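Local coordinates for MutT/nudix family protein (Enterococcus faecalis, PDB 2FML) that is of unknown function but, as a Nudix family member with a winged-helix region resembling that of NrtR, may bind nucleotide-type ligands and possibly DNA, at the interface of chains A and B. Coordinates in Å, arbitrary orientation; residue numbers count along the deposited sequence, not the author numbering. Chains: chain A/B, MutT/nudix family protein.

The interface of chains A and B. Residues chain A 115, 121-122; chain B 81-83.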
# COMPACT_ATOMS: atom_id res chain seq x y z
N PRO A 115 16.85 -1.29 -1.28
CA PRO A 115 17.77 -2.14 -0.52
C PRO A 115 18.78 -1.41 0.36
O PRO A 115 19.34 -2.00 1.29
CB PRO A 115 18.48 -2.96 -1.62
CG PRO A 115 17.54 -2.96 -2.78
CD PRO A 115 16.87 -1.59 -2.73
N GLY A 121 21.18 -2.06 7.36
CA GLY A 121 21.29 -3.18 6.45
C GLY A 121 19.98 -3.26 5.74
O GLY A 121 19.47 -2.27 5.33
N TRP A 122 19.42 -4.44 5.62
CA TRP A 122 18.10 -4.66 5.07
C TRP A 122 16.93 -4.32 6.02
O TRP A 122 16.60 -5.08 6.95
CB TRP A 122 18.01 -6.09 4.61
CG TRP A 122 16.87 -6.39 3.55
CD1 TRP A 122 16.11 -5.51 2.85
CD2 TRP A 122 16.46 -7.70 3.17
NE1 TRP A 122 15.24 -6.21 2.03
CE2 TRP A 122 15.46 -7.55 2.19
CE3 TRP A 122 16.88 -9.02 3.58
CZ2 TRP A 122 14.82 -8.65 1.60
CZ3 TRP A 122 16.28 -10.12 2.94
CH2 TRP A 122 15.25 -9.91 1.98
N ARG B 81 17.44 -10.00 -0.77
CA ARG B 81 18.21 -8.95 -0.08
C ARG B 81 18.61 -7.73 -0.94
O ARG B 81 18.44 -6.57 -0.47
CB ARG B 81 19.36 -9.60 0.71
CG ARG B 81 20.60 -8.84 1.02
CD ARG B 81 20.51 -8.00 2.30
NE ARG B 81 19.88 -6.76 1.89
CZ ARG B 81 20.41 -5.55 1.99
NH1 ARG B 81 21.55 -5.38 2.61
NH2 ARG B 81 19.71 -4.52 1.56
N ASN B 82 18.99 -7.98 -2.19
CA ASN B 82 19.40 -6.94 -3.10
C ASN B 82 18.30 -6.33 -3.97
O ASN B 82 18.57 -5.55 -4.88
CB ASN B 82 20.58 -7.43 -4.00
CG ASN B 82 20.18 -8.53 -5.10
OD1 ASN B 82 21.09 -8.95 -5.86
ND2 ASN B 82 18.92 -9.01 -5.17
N GLU B 83 17.05 -6.66 -3.69
CA GLU B 83 15.99 -6.03 -4.44
C GLU B 83 14.90 -5.35 -3.58
O GLU B 83 14.68 -5.66 -2.35
CB GLU B 83 15.44 -7.04 -5.47
CG GLU B 83 14.64 -8.09 -4.91
CD GLU B 83 14.28 -9.25 -5.89
OE1 GLU B 83 14.60 -9.34 -7.08
OE2 GLU B 83 13.63 -10.16 -5.39
O HOH W 1 13.88 -4.94 0.02
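The guanidinium of B:Arg81 donates a hydrogen bond through its terminal nitrogen NH2 to the backbone carbonyl oxygen O of A:Pro115, 2.6 Å away. The acceptor lies almost exactly in the guanidinium plane, and the donor is slightly tilted from the carbonyl plane, although the angle of 130° at the hydrogen shows a bent bond. B:Arg81 belongs to the Nudix box, the signature motif of the family, in the loop that precedes helix 85-97; its partners on chain A occupy the loop between strand 106-112 and strand 123-131.

A second anchor is the indole of A:Trp122, which lies alongside B:Arg81 with the two side chains running in opposite directions. The arginine CA stands over one face of the six-membered ring, 3.6 Å from the centroid, a CH-pi contact. From there the bends at chi2 and chi3 bow the chain away from the indole at CG and bring NE back near the CB end of the tryptophan, where NE is 3.4 Å from A:Trp122 CB. The ring and guanidinium planes are only 17° apart, but it is the CB methylene, toward the rim, that covers one guanidinium face, not a stacked ring. This methylene on one face and the in-plane bond to the proline carbonyl together should limit rotation of the guanidinium.

At the indole edge, the N-H of NE1 points to water 1, in the ring plane and 2.7 Å from NE1, with 160° at the hydrogen. The same water lies 2.6 Å from the backbone O of B:Glu83, joining the chains through solvent. The pyrrolidine ring of A:Pro115 packs against the backbone beyond the arginine, its CG 3.5 Å from B:Asn82 O and 3.8 Å from B:Glu83 CA. Two-fold symmetry repeats the arrangement with the chains exchanged, consistent with a dimer, although the structure alone does not establish one in solution.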